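Local coordinates for protein auracyanin-B-2 (Chloroflexus aurantiacus, PDB 1QHQ) that carries electrons through a single type 1 copper site, probably as a soluble acceptor for the membrane-bound alternative complex III, at residues C122-P125 against G126-L129; N49-N52 against L53-H57; T112-P115 against G116-Y120. All blocks are in the same frame, centred on the assembly; numbering follows the deposited sequence. Where two conformers were deposited one is given.

Interaction 1 of 3, residues C122-P125 against G126-L129. With CU (copper (II) ion), chain B.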
ATOM      1  N   CYS A 122       0.983   2.535  -5.201  1.00  9.50           N
ATOM      2  CA  CYS A 122       1.185   3.794  -4.498  1.00 13.46           C
ATOM      3  C   CYS A 122       0.108   4.761  -5.046  1.00 12.84           C
ATOM      4  O   CYS A 122      -0.113   4.728  -6.264  1.00 11.85           O
ATOM      5  CB  CYS A 122       2.564   4.332  -4.742  1.00 13.05           C
ATOM      6  SG  CYS A 122       2.797   6.028  -4.114  1.00 11.85           S
ATOM      7  N   THR A 123      -0.545   5.505  -4.201  1.00 14.02           N
ATOM      8  CA  THR A 123      -1.577   6.422  -4.654  1.00 11.78           C
ATOM      9  C   THR A 123      -1.123   7.875  -4.762  1.00 13.99           C
ATOM     10  O   THR A 123      -1.996   8.696  -5.095  1.00 13.99           O
ATOM     11  CB  THR A 123      -2.855   6.347  -3.832  1.00 12.55           C
ATOM     12  OG1 THR A 123      -2.627   6.603  -2.447  1.00 11.65           O
ATOM     13  CG2 THR A 123      -3.475   4.953  -4.024  1.00 11.26           C
ATOM     14  N   PHE A 124       0.152   8.148  -4.574  1.00 12.55           N
ATOM     15  CA  PHE A 124       0.546   9.593  -4.804  1.00 13.87           C
ATOM     16  C   PHE A 124       0.263   9.880  -6.286  1.00 13.58           C
ATOM     17  O   PHE A 124       0.544   9.052  -7.125  1.00 12.89           O
ATOM     18  CB  PHE A 124       2.037   9.722  -4.520  1.00 10.68           C
ATOM     19  CG  PHE A 124       2.367  11.205  -4.409  1.00 15.20           C
ATOM     20  CD1 PHE A 124       2.076  11.906  -3.272  1.00 14.07           C
ATOM     21  CD2 PHE A 124       2.821  11.854  -5.554  1.00 16.58           C
ATOM     22  CE1 PHE A 124       2.320  13.274  -3.215  1.00 17.67           C
ATOM     23  CE2 PHE A 124       3.050  13.220  -5.499  1.00 17.76           C
ATOM     24  CZ  PHE A 124       2.795  13.926  -4.340  1.00 19.43           C
ATOM     25  N   PRO A 125      -0.328  11.029  -6.569  1.00 15.66           N
ATOM     26  CA  PRO A 125      -0.706  11.371  -7.945  1.00 15.90           C
ATOM     27  C   PRO A 125       0.311  11.018  -8.980  1.00 15.30           C
ATOM     28  O   PRO A 125       1.483  11.354  -8.915  1.00 17.15           O
ATOM     29  CB  PRO A 125      -0.900  12.895  -7.875  1.00 14.88           C
ATOM     30  CG  PRO A 125      -1.328  13.143  -6.483  1.00 16.28           C
ATOM     31  CD  PRO A 125      -0.601  12.113  -5.625  1.00 16.21           C
ATOM     32  N   GLY A 126      -0.137  10.241 -10.013  1.00 15.59           N
ATOM     33  CA  GLY A 126       0.739   9.826 -11.065  1.00 16.47           C
ATOM     34  C   GLY A 126       1.533   8.578 -10.902  1.00 15.53           C
ATOM     35  O   GLY A 126       2.010   7.970 -11.875  1.00 16.54           O
ATOM     36  N   HIS A 127       1.823   8.136  -9.649  1.00 14.56           N
ATOM     37  CA  HIS A 127       2.715   7.014  -9.462  1.00 13.37           C
ATOM     38  C   HIS A 127       2.141   5.686  -9.931  1.00  9.69           C
ATOM     39  O   HIS A 127       2.863   4.915 -10.555  1.00 12.37           O
ATOM     40  CB  HIS A 127       3.074   6.950  -7.945  1.00 10.97           C
ATOM     41  CG  HIS A 127       3.981   8.090  -7.576  1.00 13.56           C
ATOM     42  ND1 HIS A 127       4.728   8.062  -6.387  1.00  9.43           N
ATOM     43  CD2 HIS A 127       4.318   9.241  -8.177  1.00 17.06           C
ATOM     44  CE1 HIS A 127       5.488   9.163  -6.326  1.00 20.94           C
ATOM     45  NE2 HIS A 127       5.256   9.857  -7.380  1.00 17.62           N
ATOM     46  N   TYR A 128       0.852   5.476  -9.677  1.00 12.88           N
ATOM     47  CA  TYR A 128       0.205   4.226 -10.136  1.00 15.56           C
ATOM     48  C   TYR A 128       0.202   4.130 -11.654  1.00 14.15           C
ATOM     49  O   TYR A 128       0.757   3.181 -12.218  1.00 15.95           O
ATOM     50  CB  TYR A 128      -1.209   4.152  -9.560  1.00 13.71           C
ATOM     51  CG  TYR A 128      -2.022   3.011 -10.165  1.00 16.80           C
ATOM     52  CD1 TYR A 128      -1.533   1.722 -10.164  1.00 17.85           C
ATOM     53  CD2 TYR A 128      -3.189   3.294 -10.863  1.00 21.38           C
ATOM     54  CE1 TYR A 128      -2.202   0.700 -10.819  1.00 18.30           C
ATOM     55  CE2 TYR A 128      -3.874   2.277 -11.527  1.00 22.78           C
ATOM     56  CZ  TYR A 128      -3.400   0.994 -11.452  1.00 20.72           C
ATOM     57  OH  TYR A 128      -4.051  -0.018 -12.146  1.00 22.23           O
ATOM     58  N   LEU A 129      -0.094   5.269 -12.310  1.00 16.22           N
ATOM     59  CA  LEU A 129      -0.016   5.269 -13.795  1.00 18.15           C
ATOM     60  C   LEU A 129       1.395   5.159 -14.286  1.00 16.39           C
ATOM     61  O   LEU A 129       1.648   4.537 -15.353  1.00 18.52           O
ATOM     62  CB  LEU A 129      -0.661   6.539 -14.354  1.00 24.73           C
ATOM     63  CG  LEU A 129      -2.159   6.708 -14.120  1.00 31.08           C
ATOM     64  CD1 LEU A 129      -2.624   8.047 -14.698  1.00 34.05           C
ATOM     65  CD2 LEU A 129      -2.943   5.562 -14.726  1.00 32.14           C
TER
HETATM   66 CU    CU B 141       4.739   6.652  -4.924  1.00 13.92          CU
HETATM   67  O   HOH W   1      -1.147   7.361  -8.391  1.00 16.42           O

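Interaction 2 of 3, residues N49-N52 against L53-H57. With CU (copper (II) ion), chain B.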
ATOM      1  N   ASN A  49      10.464   4.578   3.023  1.00 12.35           N
ATOM      2  CA  ASN A  49      10.587   5.425   1.826  1.00 13.22           C
ATOM      3  C   ASN A  49      11.928   6.168   1.812  1.00 14.11           C
ATOM      4  O   ASN A  49      11.937   7.341   2.238  1.00 18.53           O
ATOM      5  CB  ASN A  49       9.442   6.424   1.748  1.00 11.43           C
ATOM      6  CG  ASN A  49       9.547   7.258   0.397  1.00 11.61           C
ATOM      7  OD1 ASN A  49      10.291   6.840  -0.424  1.00 15.52           O
ATOM      8  ND2 ASN A  49       8.787   8.307   0.381  1.00 14.39           N
ATOM      9  N   GLN A  50      12.997   5.541   1.401  1.00 13.75           N
ATOM     10  CA  GLN A  50      14.273   6.257   1.191  1.00 16.65           C
ATOM     11  C   GLN A  50      14.513   6.329  -0.334  1.00 16.70           C
ATOM     12  O   GLN A  50      14.517   5.327  -1.018  1.00 16.19           O
ATOM     13  CB  GLN A  50      15.417   5.496   1.837  1.00 22.92           C
ATOM     14  CG  GLN A  50      15.415   5.651   3.370  1.00 30.40           C
ATOM     15  CD  GLN A  50      16.408   4.705   4.012  1.00 38.08           C
ATOM     16  OE1 GLN A  50      17.326   4.199   3.357  1.00 44.65           O
ATOM     17  NE2 GLN A  50      16.218   4.455   5.305  1.00 41.69           N
ATOM     18  N   ASN A  51      14.599   7.584  -0.818  1.00 17.30           N
ATOM     19  CA  ASN A  51      14.753   7.735  -2.281  1.00 19.33           C
ATOM     20  C   ASN A  51      15.552   9.017  -2.561  1.00 20.78           C
ATOM     21  O   ASN A  51      15.585   9.900  -1.720  1.00 20.42           O
ATOM     22  CB  ASN A  51      13.423   7.744  -2.988  1.00 19.14           C
ATOM     23  CG  ASN A  51      12.551   8.932  -2.801  1.00 20.74           C
ATOM     24  OD1 ASN A  51      12.793  10.032  -3.370  1.00 19.93           O
ATOM     25  ND2 ASN A  51      11.471   8.841  -2.042  1.00 14.30           N
ATOM     26  N   ASN A  52      16.152   9.042  -3.730  1.00 20.99           N
ATOM     27  CA  ASN A  52      16.975  10.193  -4.137  1.00 21.85           C
ATOM     28  C   ASN A  52      16.201  11.263  -4.857  1.00 24.13           C
ATOM     29  O   ASN A  52      16.822  12.266  -5.304  1.00 25.37           O
ATOM     30  CB  ASN A  52      18.099   9.636  -5.047  1.00 22.74           C
ATOM     31  CG  ASN A  52      18.973   8.661  -4.281  1.00 23.98           C
ATOM     32  OD1 ASN A  52      19.245   8.925  -3.094  1.00 26.49           O
ATOM     33  ND2 ASN A  52      19.427   7.605  -4.920  1.00 24.47           N
ATOM     34  N   LEU A  53      14.888  11.191  -4.964  1.00 21.38           N
ATOM     35  CA  LEU A  53      14.091  12.159  -5.704  1.00 20.85           C
ATOM     36  C   LEU A  53      13.459  13.199  -4.834  1.00 21.49           C
ATOM     37  O   LEU A  53      12.730  14.107  -5.283  1.00 21.02           O
ATOM     38  CB  LEU A  53      12.965  11.393  -6.479  1.00 18.64           C
ATOM     39  CG  LEU A  53      13.464  10.295  -7.396  1.00 17.31           C
ATOM     40  CD1 LEU A  53      12.302   9.511  -8.011  1.00 19.74           C
ATOM     41  CD2 LEU A  53      14.336  10.880  -8.513  1.00 22.04           C
ATOM     42  N   GLY A  54      13.432  12.952  -3.495  1.00 20.04           N
ATOM     43  CA  GLY A  54      12.704  13.839  -2.601  1.00 17.98           C
ATOM     44  C   GLY A  54      11.204  13.643  -2.687  1.00 14.17           C
ATOM     45  O   GLY A  54      10.393  14.472  -2.298  1.00 17.39           O
ATOM     46  N   VAL A  55      10.801  12.425  -3.161  1.00 14.90           N
ATOM     47  CA  VAL A  55       9.402  12.202  -3.465  1.00 14.96           C
ATOM     48  C   VAL A  55       8.648  11.364  -2.433  1.00 15.20           C
ATOM     49  O   VAL A  55       9.234  10.543  -1.728  1.00 16.38           O
ATOM     50  CB  VAL A  55       9.224  11.608  -4.883  1.00 17.95           C
ATOM     51  CG1 VAL A  55       9.531  10.115  -4.888  1.00 16.98           C
ATOM     52  CG2 VAL A  55       7.835  11.917  -5.412  1.00 16.92           C
ATOM     53  N   GLN A  56       7.393  11.652  -2.273  1.00 15.06           N
ATOM     54  CA  GLN A  56       6.471  10.953  -1.401  1.00 14.40           C
ATOM     55  C   GLN A  56       5.943   9.654  -1.996  1.00 16.60           C
ATOM     56  O   GLN A  56       5.744   9.548  -3.190  1.00 16.35           O
ATOM     57  CB  GLN A  56       5.274  11.852  -1.096  1.00 12.72           C
ATOM     58  CG  GLN A  56       5.677  13.061  -0.242  1.00 12.68           C
ATOM     59  CD  GLN A  56       4.609  14.140  -0.326  1.00 17.64           C
ATOM     60  OE1 GLN A  56       4.451  14.743  -1.411  1.00 17.88           O
ATOM     61  NE2 GLN A  56       3.870  14.349   0.720  1.00 21.70           N
ATOM     62  N   HIS A  57       5.603   8.708  -1.089  1.00 15.37           N
ATOM     63  CA  HIS A  57       5.085   7.416  -1.516  1.00 12.52           C
ATOM     64  C   HIS A  57       4.295   6.753  -0.360  1.00 14.81           C
ATOM     65  O   HIS A  57       4.549   6.996   0.800  1.00 11.99           O
ATOM     66  CB  HIS A  57       6.209   6.433  -1.806  1.00  8.65           C
ATOM     67  CG  HIS A  57       7.118   6.678  -2.964  1.00 11.31           C
ATOM     68  ND1 HIS A  57       6.643   6.773  -4.262  1.00 14.90           N
ATOM     69  CD2 HIS A  57       8.456   6.672  -3.043  1.00 12.90           C
ATOM     70  CE1 HIS A  57       7.671   6.883  -5.080  1.00 10.43           C
ATOM     71  NE2 HIS A  57       8.794   6.838  -4.378  1.00 11.99           N
TER
HETATM   72 CU    CU B 141       4.739   6.652  -4.924  1.00 13.92          CU

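Interaction 3 of 3, residues T112-P115 against G116-Y120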
ATOM      1  N   THR A 112      -4.399 -10.406   6.365  1.00 11.17           N
ATOM      2  CA  THR A 112      -4.421 -10.667   4.901  1.00  9.61           C
ATOM      3  C   THR A 112      -5.771 -11.263   4.508  1.00 12.07           C
ATOM      4  O   THR A 112      -6.422 -11.945   5.311  1.00 10.00           O
ATOM      5  CB  THR A 112      -3.297 -11.634   4.544  1.00 11.74           C
ATOM      6  OG1 THR A 112      -3.466 -12.807   5.374  1.00 11.03           O
ATOM      7  CG2 THR A 112      -1.913 -11.048   4.833  1.00 10.98           C
ATOM      8  N   PRO A 113      -6.194 -11.027   3.282  1.00 11.34           N
ATOM      9  CA  PRO A 113      -7.430 -11.528   2.731  1.00  8.88           C
ATOM     10  C   PRO A 113      -7.365 -13.003   2.367  1.00 10.90           C
ATOM     11  O   PRO A 113      -6.428 -13.707   2.776  1.00 10.81           O
ATOM     12  CB  PRO A 113      -7.611 -10.645   1.476  1.00 11.74           C
ATOM     13  CG  PRO A 113      -6.184 -10.484   1.010  1.00 10.62           C
ATOM     14  CD  PRO A 113      -5.421 -10.211   2.299  1.00 11.56           C
ATOM     15  N   ALA A 114      -8.392 -13.508   1.691  1.00 10.79           N
ATOM     16  CA  ALA A 114      -8.415 -14.952   1.302  1.00 11.23           C
ATOM     17  C   ALA A 114      -7.358 -15.249   0.268  1.00 11.38           C
ATOM     18  O   ALA A 114      -6.850 -14.299  -0.384  1.00 12.09           O
ATOM     19  CB  ALA A 114      -9.805 -15.152   0.643  1.00 13.83           C
ATOM     20  N   PRO A 115      -7.035 -16.479  -0.002  1.00 10.86           N
ATOM     21  CA  PRO A 115      -6.045 -16.853  -1.001  1.00 10.25           C
ATOM     22  C   PRO A 115      -6.452 -16.240  -2.318  1.00  9.44           C
ATOM     23  O   PRO A 115      -7.648 -16.142  -2.650  1.00 11.85           O
ATOM     24  CB  PRO A 115      -6.151 -18.395  -1.072  1.00 10.21           C
ATOM     25  CG  PRO A 115      -6.523 -18.725   0.374  1.00 11.36           C
ATOM     26  CD  PRO A 115      -7.596 -17.684   0.678  1.00  9.47           C
ATOM     27  N   GLY A 116      -5.465 -15.707  -3.080  1.00  9.55           N
ATOM     28  CA  GLY A 116      -5.797 -15.064  -4.341  1.00 10.83           C
ATOM     29  C   GLY A 116      -4.614 -14.091  -4.664  1.00  9.55           C
ATOM     30  O   GLY A 116      -3.607 -14.169  -4.008  1.00 10.58           O
ATOM     31  N   THR A 117      -4.863 -13.321  -5.690  1.00  9.86           N
ATOM     32  CA  THR A 117      -3.823 -12.372  -6.167  1.00 10.80           C
ATOM     33  C   THR A 117      -4.425 -10.971  -6.132  1.00  8.94           C
ATOM     34  O   THR A 117      -5.574 -10.710  -6.412  1.00 11.04           O
ATOM     35  CB  THR A 117      -3.436 -12.750  -7.593  1.00 10.58           C
ATOM     36  OG1 THR A 117      -2.840 -14.053  -7.577  0.50  8.93           O
ATOM     37  CG2 THR A 117      -2.433 -11.777  -8.201  0.50  7.30           C
ATOM     38  N   TYR A 118      -3.591 -10.045  -5.629  1.00  9.63           N
ATOM     39  CA  TYR A 118      -4.062  -8.713  -5.294  1.00 11.15           C
ATOM     40  C   TYR A 118      -2.960  -7.696  -5.672  1.00 11.61           C
ATOM     41  O   TYR A 118      -1.783  -7.999  -5.458  1.00 13.23           O
ATOM     42  CB  TYR A 118      -4.236  -8.600  -3.761  1.00 10.88           C
ATOM     43  CG  TYR A 118      -5.241  -9.593  -3.201  1.00 10.39           C
ATOM     44  CD1 TYR A 118      -4.828 -10.865  -2.816  1.00 12.26           C
ATOM     45  CD2 TYR A 118      -6.543  -9.195  -2.979  1.00 10.09           C
ATOM     46  CE1 TYR A 118      -5.775 -11.755  -2.304  1.00 10.87           C
ATOM     47  CE2 TYR A 118      -7.471 -10.061  -2.402  1.00 13.16           C
ATOM     48  CZ  TYR A 118      -7.053 -11.340  -2.112  1.00 11.11           C
ATOM     49  OH  TYR A 118      -7.986 -12.220  -1.538  1.00 11.49           O
ATOM     50  N   LEU A 119      -3.363  -6.564  -6.198  1.00 11.34           N
ATOM     51  CA  LEU A 119      -2.325  -5.541  -6.460  1.00 12.72           C
ATOM     52  C   LEU A 119      -2.105  -4.701  -5.205  1.00  9.90           C
ATOM     53  O   LEU A 119      -3.043  -4.398  -4.472  1.00  9.46           O
ATOM     54  CB  LEU A 119      -2.804  -4.585  -7.558  1.00 12.97           C
ATOM     55  CG  LEU A 119      -2.737  -5.098  -8.985  1.00 16.41           C
ATOM     56  CD1 LEU A 119      -3.256  -3.989  -9.926  1.00 18.12           C
ATOM     57  CD2 LEU A 119      -1.345  -5.506  -9.385  1.00 18.05           C
ATOM     58  N   TYR A 120      -0.855  -4.260  -5.060  1.00  8.18           N
ATOM     59  CA  TYR A 120      -0.548  -3.161  -4.149  1.00  8.99           C
ATOM     60  C   TYR A 120      -0.007  -2.002  -5.062  1.00  9.27           C
ATOM     61  O   TYR A 120       0.615  -2.312  -6.076  1.00 10.11           O
ATOM     62  CB  TYR A 120       0.411  -3.467  -3.065  1.00  8.10           C
ATOM     63  CG  TYR A 120       1.716  -4.108  -3.431  1.00  7.85           C
ATOM     64  CD1 TYR A 120       1.807  -5.533  -3.482  1.00  8.15           C
ATOM     65  CD2 TYR A 120       2.874  -3.375  -3.694  1.00  7.94           C
ATOM     66  CE1 TYR A 120       3.011  -6.114  -3.755  1.00  8.50           C
ATOM     67  CE2 TYR A 120       4.065  -3.986  -3.986  1.00  8.92           C
ATOM     68  CZ  TYR A 120       4.138  -5.374  -4.018  1.00  9.40           C
ATOM     69  OH  TYR A 120       5.318  -5.993  -4.328  1.00 10.58           O
TER

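Interaction 1 of 3, residues C122-P125 against G126-L129
Between Phe124 and His127 the backbone closes a tight turn in which His127 N donates to Phe124 O at 3.0 Å and nearly straight, 167°; Gly126 sits within it at a positive phi, where a CB would clash with the carbonyl O of Pro125. Phe124 O also accepts a hydrogen bond from a water, which in turn accepts from Tyr128 N, so the bend is pinned by one direct bond and one water bridge. Cys122 and His127 then bring their ligand atoms to the same copper, SG at 2.2 Å and His127 ND1 at 2.0 Å. With CG anti to its carbonyl carbon (chi1 -71°), His127 turns its ring back over the turn towards the metal. One face of this imidazole is covered by Phe124, whose CB makes a CH-pi contact 3.9 Å from the ring centroid, while the phenyl ring stands obliquely to it, the planes 52° apart. Phe124 N donates to Cys122 SG at 3.4 Å, so the thiolate is held by the metal and by a backbone N-H together. Tyr128 rests its CB on Cys122 O, but its hydroxyl leads off to a bond with Asp66. This is the ligand loop of a cupredoxin type 1 site, running from the end of strand 116-121 to strand 133-139; His57 and Met132 complete the ligand set. The N-H bond would probably draw some electron density from the sulfur, and ligands held by the turn's own bonds and by Phe124 are likely to shift little when the copper changes oxidation state.

Interaction 2 of 3, residues N49-N52 against L53-H57
The loop after strand 42-49, which delivers the first histidine of the type 1 copper site, is braced from within by two asparagines, Asn49 and Asn51, that bond to Val55. Asn51 OD1 accepts from Leu53 N at 2.9 Å and from Val55 N at 3.1 Å, the latter almost straight at 173°; both donors lie in its carbonyl plane, on lone pairs. CG of Asn51 sits between its backbone N and carbonyl carbon (chi1 70°), which turns the amide into the bend. Its ND2 gives one hydrogen to Val55 O at 2.8 Å and the other to Asn49 OD1 at 2.8 Å. Asn49 ND2 adds a second bond to Val55 O, and also reaches Leu100 O. An amide suits each place because it can donate and accept at once; here, in the cupredoxin loop between strands 42-49 and 60-62, both functions are used. A leucine in place of Asn51 would probably leave Leu53 N and Val55 N without their shared acceptor and let the bend shift. Gly54, at a positive phi of 75°, eases the chain round. At the copper end of the loop, Asn49 OD1 meets the edge of the His57 ring in plane, 3.2 Å from CD2, with ND1 of that ring on the copper at 2.0 Å.

Interaction 3 of 3, residues T112-P115 against G116-Y120
Tyr118 OH donates to Ala114 O across 2.6 Å, a short bond that joins the first part of strand 116-121 to the loop leading into it. The hydroxyl approaches tilted 32° from the carbonyl plane of Ala114, while that oxygen lies at the edge of the phenol ring and in its plane. Over one face of the same ring lies Pro113, its CG 3.6 Å from the centroid and 24° off the normal, a CH-pi contact displaced towards the rim; the closest pair is Pro113 CG with Tyr118 CZ, 3.4 Å. The tyrosine reaches both partners because CG stands anti to its carbonyl carbon (chi1 -60°), sending the ring back along the strand towards the turn. A proline suits the face, because its rigid ring holds CH groups in place against the aromatic surface. Gly116 opens the strand at backbone angles where a CB would clash with Pro115 O. The join links strands 104-111 and 116-121, which belong to the two different sheets of the cupredoxin sandwich, and strand 133-139 adds Val138 against both Pro113 and Tyr118. A buried tyrosine thus spends its hydroxyl on a backbone carbonyl and its face on a proline, and the two contacts together should fix the ring's position against the turn.

Overall arrangement
Interactions 1 and 2 meet at the copper, although their centres lie 13 Å apart: residues 53-57 supply His57 and residues 122-129 supply Cys122 and His127, with Met132 as the remaining ligand. The two ligating nitrogens, His127 ND1 and His57 ND1, are 3.1 Å from each other, and Gln56 packs against both Phe124 and His127, so the loops touch beyond the metal as well. Interaction 3 lies elsewhere, its centre about 20 Å from that of interaction 1 and 26 Å from that of interaction 2, on the opposite side of the chain's centre from the latter. Strand 116-121 connects it to the site, beginning at the 112-115 turn and ending just before Cys122.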